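Local coordinates for methylenetetrahydrofolate--tRNA-(uracil-5-)-methyltransferase TrmFO (Thermus thermophilus, PDB 3G5S), which probably catalyses the folate- and FAD-dependent methylation of uridine 54 in tRNAs, giving 5-methyluridine, with a reduced nicotinamide cofactor as co-substrate, at residues Y394-R406 with K410-E422. Residues are numbered along the deposited sequence; the frame is centred on the assembly and turned at random.
Sequences YANWGLVPPVEGR and KEKRQAMYRRGLE. With EDO (1,2-ethanediol), chain H.
The loop 394-406 draws close to helix 409-429 at two places, Trp-397 over Arg-413 (CA atoms 7.5 Å apart) and Val-403 over Lys-412, before the chain turns back into that same helix. This is loop-on-helix packing at the surface of an MnmG-family flavoprotein, away from the FAD and glutathione pockets, and it buries 634 Å² in all. The Trp-397 indole packs on the helix: Arg-413 CG sits over a face of its five-membered ring, 3.8 Å from the centroid and 26° off the normal, a CH-pi contact. Met-416, a selenomethionine, reaches the six-membered ring obliquely in a Met-aromatic contact, SE 4.4 Å from that centroid. Indole NE1 is satisfied by Thr-61 O, while Leu-66 of helix 63-74 also touches the Trp-397 side chain. The Arg-413 guanidinium is nearly parallel to the indole plane (7°); O2 of a 1,2-ethanediol, probably from the crystallisation liquor, lies at the guanidinium edge and accepts an almost straight bond from NE (169°), and the diol also bonds Glu-300 OE2.

Further along, Val-403 CG2 is pressed against Met-416 CG at 3.4 Å, tighter than an ordinary carbon contact, and also lies over one face of the Arg-419 guanidinium. Arg-419 starts with CG anti to the backbone N and bends at chi3, which turns its two terminal nitrogens toward consecutive loop carbonyls. NH2 donates to Pro-401 O at 2.7 Å and NH1 to Pro-402 O at 3.0 Å; both oxygens lie in the guanidinium plane, so the pair of bonds restricts its rotation, although each donor stands above its acceptor's carbonyl plane. The extended Lys-412 chain reaches alongside Val-403 to Gly-405, where NZ bonds Gly-405 O at 2.8 Å, Val-403 O weakly, and a water that also accepts from Gly-405 N.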
# COMPACT_ATOMS: atom_id res chain seq x y z
N TYR A 394 -2.25 -0.01 -1.45
CA TYR A 394 -1.73 0.07 -2.81
C TYR A 394 -2.49 1.10 -3.63
O TYR A 394 -3.54 1.60 -3.19
CB TYR A 394 -1.68 -1.30 -3.48
CG TYR A 394 -2.98 -2.05 -3.68
CD1 TYR A 394 -3.25 -3.21 -2.95
CD2 TYR A 394 -3.90 -1.67 -4.65
CE1 TYR A 394 -4.41 -3.94 -3.16
CE2 TYR A 394 -5.07 -2.39 -4.86
CZ TYR A 394 -5.32 -3.53 -4.12
OH TYR A 394 -6.47 -4.27 -4.31
N ALA A 395 -1.97 1.45 -4.80
CA ALA A 395 -2.57 2.49 -5.63
C ALA A 395 -3.97 2.08 -6.10
O ALA A 395 -4.16 0.98 -6.59
CB ALA A 395 -1.70 2.77 -6.82
N ASN A 396 -4.92 3.00 -5.96
CA ASN A 396 -6.29 2.77 -6.40
C ASN A 396 -6.98 4.12 -6.55
O ASN A 396 -6.54 5.12 -5.99
CB ASN A 396 -7.05 1.85 -5.43
CG ASN A 396 -7.27 2.49 -4.08
OD1 ASN A 396 -6.44 2.33 -3.16
ND2 ASN A 396 -8.35 3.24 -3.95
N TRP A 397 -8.08 4.13 -7.29
CA TRP A 397 -8.77 5.38 -7.59
C TRP A 397 -9.47 6.02 -6.40
O TRP A 397 -9.82 7.19 -6.46
CB TRP A 397 -9.74 5.20 -8.75
CG TRP A 397 -9.08 4.94 -10.06
CD1 TRP A 397 -9.25 3.85 -10.86
CD2 TRP A 397 -8.17 5.81 -10.76
NE1 TRP A 397 -8.50 3.97 -12.00
CE2 TRP A 397 -7.83 5.17 -11.97
CE3 TRP A 397 -7.60 7.06 -10.47
CZ2 TRP A 397 -6.95 5.74 -12.89
CZ3 TRP A 397 -6.73 7.62 -11.40
CH2 TRP A 397 -6.41 6.97 -12.59
N GLY A 398 -9.68 5.28 -5.31
CA GLY A 398 -10.25 5.87 -4.12
C GLY A 398 -9.37 6.90 -3.43
O GLY A 398 -9.85 7.68 -2.61
N LEU A 399 -8.08 6.91 -3.77
CA LEU A 399 -7.09 7.76 -3.10
C LEU A 399 -7.11 9.21 -3.57
O LEU A 399 -6.57 10.08 -2.90
CB LEU A 399 -5.69 7.21 -3.32
CG LEU A 399 -5.43 5.84 -2.70
CD1 LEU A 399 -4.07 5.33 -3.14
CD2 LEU A 399 -5.53 5.86 -1.18
N VAL A 400 -7.70 9.46 -4.74
CA VAL A 400 -7.72 10.81 -5.32
C VAL A 400 -9.15 11.34 -5.33
O VAL A 400 -10.10 10.58 -5.16
CB VAL A 400 -7.12 10.83 -6.75
CG1 VAL A 400 -5.67 10.34 -6.74
CG2 VAL A 400 -7.98 10.01 -7.71
N PRO A 401 -9.32 12.66 -5.50
CA PRO A 401 -10.68 13.19 -5.49
C PRO A 401 -11.50 12.63 -6.64
O PRO A 401 -10.96 12.22 -7.67
CB PRO A 401 -10.47 14.70 -5.68
CG PRO A 401 -9.09 14.94 -5.19
CD PRO A 401 -8.32 13.73 -5.61
N PRO A 402 -12.82 12.62 -6.47
CA PRO A 402 -13.70 12.18 -7.54
C PRO A 402 -13.59 13.11 -8.74
O PRO A 402 -13.13 14.25 -8.62
CB PRO A 402 -15.10 12.32 -6.93
CG PRO A 402 -14.91 12.63 -5.48
CD PRO A 402 -13.56 13.22 -5.34
N VAL A 403 -14.02 12.63 -9.90
CA VAL A 403 -14.35 13.52 -11.00
C VAL A 403 -15.85 13.57 -11.00
O VAL A 403 -16.52 12.56 -11.24
CB VAL A 403 -13.84 13.00 -12.35
CG1 VAL A 403 -14.46 13.82 -13.49
CG2 VAL A 403 -12.32 13.05 -12.39
N GLU A 404 -16.40 14.74 -10.68
CA GLU A 404 -17.83 14.89 -10.60
C GLU A 404 -18.41 14.81 -12.01
O GLU A 404 -17.79 15.25 -12.98
CB GLU A 404 -18.20 16.20 -9.92
CG GLU A 404 -17.69 16.30 -8.48
CD GLU A 404 -18.48 15.44 -7.51
OE1 GLU A 404 -19.69 15.21 -7.76
OE2 GLU A 404 -17.90 14.99 -6.50
N GLY A 405 -19.61 14.26 -12.10
CA GLY A 405 -20.27 14.10 -13.37
C GLY A 405 -21.06 12.82 -13.35
O GLY A 405 -21.06 12.09 -12.36
N ARG A 406 -21.75 12.55 -14.45
CA ARG A 406 -22.47 11.29 -14.54
C ARG A 406 -21.97 10.41 -15.67
O ARG A 406 -22.66 9.49 -16.11
CB ARG A 406 -23.98 11.52 -14.62
CG ARG A 406 -24.40 12.64 -15.53
CD ARG A 406 -25.74 13.19 -15.09
NE ARG A 406 -25.59 14.09 -13.94
CZ ARG A 406 -26.58 14.45 -13.13
NH1 ARG A 406 -27.81 13.98 -13.32
NH2 ARG A 406 -26.35 15.28 -12.12
N LYS A 410 -15.30 4.11 -16.73
CA LYS A 410 -14.15 4.14 -17.61
C LYS A 410 -13.75 5.58 -17.90
O LYS A 410 -12.57 5.95 -17.83
CB LYS A 410 -14.47 3.41 -18.92
CG LYS A 410 -13.36 3.46 -19.95
CD LYS A 410 -13.75 2.71 -21.22
CE LYS A 410 -12.66 2.80 -22.26
NZ LYS A 410 -13.03 2.09 -23.52
N GLU A 411 -14.74 6.40 -18.23
CA GLU A 411 -14.51 7.80 -18.54
C GLU A 411 -14.02 8.58 -17.33
O GLU A 411 -13.10 9.39 -17.46
CB GLU A 411 -15.79 8.42 -19.11
CG GLU A 411 -16.12 7.95 -20.53
CD GLU A 411 -16.85 6.61 -20.59
OE1 GLU A 411 -17.30 6.09 -19.54
OE2 GLU A 411 -17.01 6.08 -21.71
N LYS A 412 -14.62 8.35 -16.17
CA LYS A 412 -14.16 9.04 -14.96
C LYS A 412 -12.71 8.71 -14.67
O LYS A 412 -11.93 9.59 -14.29
CB LYS A 412 -15.04 8.73 -13.75
CG LYS A 412 -16.36 9.46 -13.81
CD LYS A 412 -17.13 9.44 -12.51
CE LYS A 412 -18.36 10.34 -12.60
NZ LYS A 412 -18.99 10.51 -11.27
N ARG A 413 -12.33 7.45 -14.86
CA ARG A 413 -10.96 7.04 -14.62
C ARG A 413 -10.01 7.70 -15.62
O ARG A 413 -8.94 8.19 -15.23
CB ARG A 413 -10.84 5.52 -14.64
CG ARG A 413 -11.55 4.86 -13.47
CD ARG A 413 -11.78 3.38 -13.68
NE ARG A 413 -12.56 2.85 -12.57
CZ ARG A 413 -13.25 1.72 -12.62
NH1 ARG A 413 -13.25 0.99 -13.72
NH2 ARG A 413 -13.95 1.33 -11.56
N GLN A 414 -10.39 7.75 -16.88
CA GLN A 414 -9.58 8.44 -17.87
C GLN A 414 -9.40 9.92 -17.49
O GLN A 414 -8.31 10.47 -17.60
CB GLN A 414 -10.18 8.28 -19.27
CG GLN A 414 -10.12 6.83 -19.78
CD GLN A 414 -10.80 6.63 -21.13
OE1 GLN A 414 -10.35 5.83 -21.95
NE2 GLN A 414 -11.88 7.36 -21.35
N ALA A 415 -10.47 10.55 -17.03
CA ALA A 415 -10.41 11.93 -16.59
C ALA A 415 -9.49 12.09 -15.38
O ALA A 415 -8.71 13.05 -15.32
CB ALA A 415 -11.80 12.45 -16.27
N MSE A 416 -9.57 11.16 -14.43
CA MSE A 416 -8.71 11.20 -13.26
C MSE A 416 -7.24 11.04 -13.64
O MSE A 416 -6.35 11.66 -13.05
CB MSE A 416 -9.10 10.10 -12.28
CG MSE A 416 -10.42 10.30 -11.56
SE MSE A 416 -10.72 8.81 -10.34
CE MSE A 416 -12.30 9.47 -9.40
N TYR A 417 -6.98 10.17 -14.61
CA TYR A 417 -5.63 9.96 -15.10
C TYR A 417 -5.05 11.25 -15.67
O TYR A 417 -3.96 11.68 -15.30
CB TYR A 417 -5.62 8.85 -16.14
CG TYR A 417 -4.29 8.55 -16.78
CD1 TYR A 417 -3.78 9.37 -17.78
CD2 TYR A 417 -3.57 7.42 -16.43
CE1 TYR A 417 -2.57 9.09 -18.38
CE2 TYR A 417 -2.37 7.12 -17.03
CZ TYR A 417 -1.87 7.97 -17.99
OH TYR A 417 -0.67 7.68 -18.60
N ARG A 418 -5.79 11.89 -16.56
CA ARG A 418 -5.28 13.11 -17.18
C ARG A 418 -5.08 14.22 -16.17
O ARG A 418 -4.07 14.92 -16.19
CB ARG A 418 -6.24 13.60 -18.26
CG ARG A 418 -6.23 12.75 -19.49
CD ARG A 418 -6.93 13.48 -20.62
NE ARG A 418 -6.96 12.66 -21.82
CZ ARG A 418 -6.86 13.13 -23.06
NH1 ARG A 418 -6.72 14.44 -23.25
NH2 ARG A 418 -6.90 12.31 -24.09
N ARG A 419 -6.06 14.39 -15.29
CA ARG A 419 -5.98 15.42 -14.27
C ARG A 419 -4.80 15.17 -13.34
O ARG A 419 -4.05 16.09 -13.00
CB ARG A 419 -7.28 15.44 -13.47
CG ARG A 419 -7.34 16.51 -12.39
CD ARG A 419 -8.57 16.33 -11.50
NE ARG A 419 -8.48 15.08 -10.77
CZ ARG A 419 -9.45 14.57 -10.02
NH1 ARG A 419 -10.61 15.21 -9.90
NH2 ARG A 419 -9.26 13.42 -9.39
N GLY A 420 -4.63 13.92 -12.93
CA GLY A 420 -3.58 13.58 -11.98
C GLY A 420 -2.19 13.73 -12.57
O GLY A 420 -1.28 14.24 -11.90
N LEU A 421 -2.02 13.29 -13.81
CA LEU A 421 -0.72 13.36 -14.43
C LEU A 421 -0.32 14.82 -14.63
O LEU A 421 0.83 15.19 -14.39
CB LEU A 421 -0.71 12.60 -15.76
CG LEU A 421 0.64 12.47 -16.46
CD1 LEU A 421 1.68 11.84 -15.53
CD2 LEU A 421 0.47 11.65 -17.73
N GLU A 422 -1.27 15.65 -15.04
CA GLU A 422 -1.02 17.08 -15.19
C GLU A 422 -0.64 17.72 -13.85
O GLU A 422 0.28 18.53 -13.78
CB GLU A 422 -2.24 17.79 -15.79
CG GLU A 422 -2.05 19.30 -15.90
CD GLU A 422 -3.30 20.04 -16.35
OE1 GLU A 422 -4.24 19.41 -16.88
OE2 GLU A 422 -3.35 21.28 -16.19
C1 EDO H . -14.61 5.60 -10.66
O1 EDO H . -15.55 5.10 -9.71
C2 EDO H . -13.20 5.47 -10.10
O2 EDO H . -12.84 4.09 -10.03
O HOH W 1 -20.33 12.48 -9.56